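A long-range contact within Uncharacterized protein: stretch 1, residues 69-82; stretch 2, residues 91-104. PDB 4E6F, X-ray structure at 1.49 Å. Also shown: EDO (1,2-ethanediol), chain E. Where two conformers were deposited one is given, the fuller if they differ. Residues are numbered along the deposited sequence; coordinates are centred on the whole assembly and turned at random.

Stretch 1 (69-82) AKGTIAGVGEEWIV
Stretch 2 (91-104) DRTLVNYQITVTCK

The two stretches form a long antiparallel β-ladder, held by an unbroken series of backbone hydrogen bonds and flanked by a tryptophan-arginine stack on one face and a tyrosine-glutamate hydrogen bond on the other. Strands 72-82 and 91-104 run at 161° to each other, their axes approach to 4.6 Å, and the two stretches bury 1292 Å² between them, both sides summed. Backbone torsions are extended throughout the ladder, phi from -83° to -155° and psi from 117° to 172°.

The register runs from Thr72 opposite Thr102 to Val82 opposite Arg92, residue numbers summing to 174. Hydrogen-bonded pairs (Ile73-Val101, Gly75-Ile99, Gly77-Tyr97, Glu79-Val95, Ile81-Thr93) have CA atoms 5.1-5.5 Å apart; the alternating non-hydrogen-bonded pairs lie closer, at 4.2-4.7 Å. Each wide pair makes two bonds: Ile73 N to Val101 O is 2.9 Å and Val101 N to Ile73 O 2.8 Å, while Ile81 N to Thr93 O is 2.8 Å and Thr93 N to Ile81 O 2.9 Å. Before the strand, Gly71 (phi 59°, psi 32°) continues the pattern, and Gly71 O accepts from Cys103 N at 2.8 Å; its positive phi favours glycine, and a CB would lie 2.6 Å from Cys103 O. A water donates to Lys70 O (2.6 Å) and Cys103 O (2.8 Å), joining two acceptors that cannot bond each other.

On the face carrying Trp80 and Arg92, Trp80 (chi1 m, chi2 111°) is sandwiched. The Arg92 guanidinium, extended from chi1 p through t, t and chi4 175°, lies flat on it, planes at 2° and centres 3.5 Å apart, a cation-π arrangement. Leu94 (t, p) covers the opposite ring face, its CD1 3.8 Å from the centroid of the six-membered ring of Trp80. Further along, Glu78 (t, t) brings CD to 3.7 Å from Leu94 CD2.

On the other face, Tyr97 (p, chi2 83°) lays its ring across the strand over Gly77, whose CA is 3.9 Å from the Tyr97 ring centroid. Glycine leaves room for this: a CB there would lie 2.3 Å from Tyr97 CZ. The ring's far end brings its hydroxyl within reach of Glu79 (m, t, chi3 55°), and Tyr97 OH donates to Glu79 OE2 at 2.6 Å. Buried aliphatic contacts complete this face, with Ile81 (m, t) CD1 3.7 Å from Val95 (p) CG1, and Ile73 (m, t) CD1 4.2 Å from Val101 (t) CG1.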

# COMPACT_ATOMS: atom_id res chain seq x y z
N ALA A 69 23.26 0.88 -7.66
CA ALA A 69 23.72 -0.27 -8.46
C ALA A 69 22.72 -1.43 -8.42
O ALA A 69 22.41 -2.02 -9.46
CB ALA A 69 25.09 -0.74 -7.98
N LYS A 70 22.15 -1.70 -7.22
CA LYS A 70 21.17 -2.79 -7.04
C LYS A 70 19.75 -2.39 -7.39
O LYS A 70 18.87 -3.26 -7.36
CB LYS A 70 21.19 -3.30 -5.61
CG LYS A 70 22.44 -4.04 -5.25
CD LYS A 70 22.29 -4.60 -3.87
CE LYS A 70 23.56 -5.26 -3.42
NZ LYS A 70 23.45 -5.72 -2.01
N GLY A 71 19.54 -1.12 -7.72
CA GLY A 71 18.25 -0.57 -8.10
C GLY A 71 17.19 -0.73 -7.03
O GLY A 71 16.01 -0.87 -7.36
N THR A 72 17.59 -0.70 -5.72
CA THR A 72 16.64 -0.85 -4.62
C THR A 72 16.41 0.48 -3.91
O THR A 72 17.35 1.27 -3.73
CB THR A 72 17.05 -1.93 -3.60
OG1 THR A 72 18.42 -1.78 -3.23
CG2 THR A 72 16.78 -3.35 -4.10
N ILE A 73 15.15 0.75 -3.55
CA ILE A 73 14.76 1.98 -2.87
C ILE A 73 13.79 1.62 -1.78
O ILE A 73 12.86 0.83 -2.05
CB ILE A 73 14.09 2.97 -3.86
CG1 ILE A 73 14.88 3.12 -5.18
CG2 ILE A 73 13.84 4.35 -3.20
CD1 ILE A 73 13.95 3.55 -6.33
N ALA A 74 13.93 2.20 -0.60
CA ALA A 74 12.90 1.98 0.41
C ALA A 74 12.58 3.28 1.11
O ALA A 74 13.48 4.09 1.39
CB ALA A 74 13.33 0.94 1.43
N GLY A 75 11.31 3.45 1.43
CA GLY A 75 10.87 4.62 2.16
C GLY A 75 9.88 4.23 3.22
O GLY A 75 9.33 3.12 3.19
N VAL A 76 9.68 5.11 4.18
CA VAL A 76 8.67 4.89 5.21
C VAL A 76 7.63 5.98 5.09
O VAL A 76 7.94 7.09 4.67
CB VAL A 76 9.25 4.79 6.63
CG1 VAL A 76 10.20 3.58 6.71
CG2 VAL A 76 9.95 6.09 7.06
N GLY A 77 6.40 5.65 5.43
CA GLY A 77 5.31 6.61 5.34
C GLY A 77 4.36 6.51 6.51
O GLY A 77 4.24 5.46 7.17
N GLU A 78 3.65 7.61 6.72
CA GLU A 78 2.65 7.70 7.78
C GLU A 78 1.51 8.54 7.24
O GLU A 78 1.74 9.65 6.73
CB GLU A 78 3.25 8.31 9.04
CG GLU A 78 2.23 8.41 10.17
CD GLU A 78 2.84 9.04 11.41
OE1 GLU A 78 3.66 8.37 12.08
OE2 GLU A 78 2.51 10.21 11.70
N GLU A 79 0.29 8.01 7.31
CA GLU A 79 -0.88 8.73 6.80
C GLU A 79 -2.10 8.43 7.61
O GLU A 79 -2.13 7.44 8.34
CB GLU A 79 -1.21 8.28 5.36
CG GLU A 79 -0.22 8.66 4.28
CD GLU A 79 -0.64 8.15 2.92
OE1 GLU A 79 -1.78 8.45 2.48
OE2 GLU A 79 0.17 7.46 2.28
N TRP A 80 -3.16 9.23 7.39
CA TRP A 80 -4.48 8.89 7.90
C TRP A 80 -5.22 8.12 6.84
O TRP A 80 -5.18 8.51 5.65
CB TRP A 80 -5.30 10.16 8.24
CG TRP A 80 -4.75 10.94 9.39
CD1 TRP A 80 -4.17 12.17 9.34
CD2 TRP A 80 -4.77 10.56 10.77
NE1 TRP A 80 -3.83 12.59 10.61
CE2 TRP A 80 -4.15 11.60 11.50
CE3 TRP A 80 -5.24 9.42 11.47
CZ2 TRP A 80 -4.00 11.56 12.90
CZ3 TRP A 80 -5.06 9.37 12.85
CH2 TRP A 80 -4.46 10.43 13.55
N ILE A 81 -5.94 7.06 7.25
CA ILE A 81 -6.87 6.32 6.41
C ILE A 81 -8.26 6.62 6.98
O ILE A 81 -8.50 6.30 8.14
CB ILE A 81 -6.58 4.81 6.32
CG1 ILE A 81 -5.30 4.54 5.47
CG2 ILE A 81 -7.79 4.08 5.70
CD1 ILE A 81 -4.90 3.08 5.50
N VAL A 82 -9.13 7.25 6.20
CA VAL A 82 -10.47 7.58 6.70
C VAL A 82 -11.43 6.44 6.38
O VAL A 82 -11.55 6.04 5.22
CB VAL A 82 -10.96 8.94 6.12
CG1 VAL A 82 -12.42 9.25 6.50
CG2 VAL A 82 -10.02 10.06 6.57
N ASP A 91 -14.25 8.83 11.60
CA ASP A 91 -13.65 7.56 11.98
C ASP A 91 -12.46 7.33 11.07
O ASP A 91 -12.65 7.17 9.86
CB ASP A 91 -14.68 6.42 11.84
CG ASP A 91 -14.17 5.07 12.34
OD1 ASP A 91 -13.26 5.06 13.19
OD2 ASP A 91 -14.70 4.03 11.89
N ARG A 92 -11.25 7.35 11.63
CA ARG A 92 -10.04 7.17 10.84
C ARG A 92 -8.97 6.45 11.64
O ARG A 92 -9.04 6.42 12.88
CB ARG A 92 -9.50 8.55 10.40
CG ARG A 92 -9.00 9.43 11.55
CD ARG A 92 -8.51 10.78 11.07
NE ARG A 92 -7.92 11.56 12.16
CZ ARG A 92 -7.33 12.74 12.00
NH1 ARG A 92 -7.23 13.28 10.79
NH2 ARG A 92 -6.82 13.38 13.04
N THR A 93 -7.96 5.92 10.95
CA THR A 93 -6.83 5.31 11.62
C THR A 93 -5.54 5.91 11.09
O THR A 93 -5.49 6.35 9.93
CB THR A 93 -6.80 3.77 11.43
OG1 THR A 93 -5.75 3.23 12.25
CG2 THR A 93 -6.57 3.33 9.98
N LEU A 94 -4.51 5.92 11.93
CA LEU A 94 -3.19 6.25 11.42
C LEU A 94 -2.66 4.95 10.83
O LEU A 94 -3.00 3.87 11.32
CB LEU A 94 -2.27 6.75 12.55
CG LEU A 94 -0.98 7.45 12.13
CD1 LEU A 94 -1.28 8.85 11.53
CD2 LEU A 94 -0.00 7.55 13.33
N VAL A 95 -1.84 5.04 9.79
CA VAL A 95 -1.18 3.87 9.24
C VAL A 95 0.28 4.22 9.07
O VAL A 95 0.59 5.34 8.67
CB VAL A 95 -1.82 3.34 7.92
CG1 VAL A 95 -1.70 4.35 6.77
CG2 VAL A 95 -1.21 1.99 7.50
N ASN A 96 1.17 3.29 9.40
CA ASN A 96 2.61 3.40 9.15
C ASN A 96 2.97 2.26 8.26
O ASN A 96 2.44 1.15 8.43
CB ASN A 96 3.44 3.40 10.41
CG ASN A 96 3.37 4.71 11.16
OD1 ASN A 96 4.18 5.65 10.95
ND2 ASN A 96 2.37 4.81 12.02
N TYR A 97 3.86 2.50 7.30
CA TYR A 97 4.19 1.43 6.35
C TYR A 97 5.58 1.64 5.76
O TYR A 97 6.15 2.72 5.91
CB TYR A 97 3.13 1.42 5.20
CG TYR A 97 2.94 2.76 4.52
CD1 TYR A 97 3.81 3.19 3.50
CD2 TYR A 97 1.96 3.66 4.95
CE1 TYR A 97 3.67 4.44 2.91
CE2 TYR A 97 1.79 4.91 4.34
CZ TYR A 97 2.65 5.29 3.32
OH TYR A 97 2.52 6.53 2.73
N GLN A 98 6.07 0.65 5.00
CA GLN A 98 7.29 0.79 4.24
C GLN A 98 6.97 0.51 2.79
O GLN A 98 6.18 -0.40 2.49
CB GLN A 98 8.35 -0.19 4.76
CG GLN A 98 9.66 -0.13 3.96
CD GLN A 98 10.79 -0.91 4.60
OE1 GLN A 98 10.98 -0.87 5.83
NE2 GLN A 98 11.55 -1.63 3.77
N ILE A 99 7.53 1.33 1.88
CA ILE A 99 7.43 1.11 0.43
C ILE A 99 8.79 0.58 0.01
O ILE A 99 9.79 1.26 0.27
CB ILE A 99 7.09 2.38 -0.38
CG1 ILE A 99 5.91 3.14 0.22
CG2 ILE A 99 6.84 2.01 -1.87
CD1 ILE A 99 5.67 4.55 -0.47
N THR A 100 8.84 -0.57 -0.66
CA THR A 100 10.10 -1.16 -1.11
C THR A 100 10.00 -1.33 -2.61
O THR A 100 9.08 -2.00 -3.09
CB THR A 100 10.34 -2.48 -0.41
OG1 THR A 100 10.43 -2.20 1.00
CG2 THR A 100 11.64 -3.18 -0.91
N VAL A 101 10.95 -0.75 -3.35
CA VAL A 101 10.96 -0.80 -4.82
C VAL A 101 12.23 -1.47 -5.28
O VAL A 101 13.31 -1.11 -4.82
CB VAL A 101 10.82 0.63 -5.42
CG1 VAL A 101 10.96 0.61 -6.95
CG2 VAL A 101 9.49 1.25 -5.01
N THR A 102 12.09 -2.46 -6.20
CA THR A 102 13.21 -3.19 -6.76
C THR A 102 13.17 -2.99 -8.28
O THR A 102 12.19 -3.38 -8.93
CB THR A 102 13.13 -4.68 -6.37
OG1 THR A 102 13.05 -4.79 -4.94
CG2 THR A 102 14.34 -5.48 -6.87
N CYS A 103 14.20 -2.37 -8.83
CA CYS A 103 14.32 -2.05 -10.26
C CYS A 103 15.32 -2.98 -10.92
O CYS A 103 16.42 -3.18 -10.41
CB CYS A 103 14.74 -0.59 -10.46
SG CYS A 103 13.79 0.61 -9.48
N LYS A 104 14.96 -3.47 -12.10
CA LYS A 104 15.80 -4.33 -12.93
C LYS A 104 15.67 -3.81 -14.35
O LYS A 104 14.74 -3.04 -14.61
CB LYS A 104 15.34 -5.80 -12.83
CG LYS A 104 15.63 -6.47 -11.49
CD LYS A 104 15.07 -7.88 -11.45
CE LYS A 104 15.26 -8.56 -10.11
NZ LYS A 104 14.47 -9.81 -10.01
C1 EDO E . 6.69 1.20 9.61
O1 EDO E . 6.79 0.60 8.33
C2 EDO E . 7.29 2.63 9.58
O2 EDO E . 6.57 3.46 8.66
O HOH W 1 17.56 -5.07 -8.75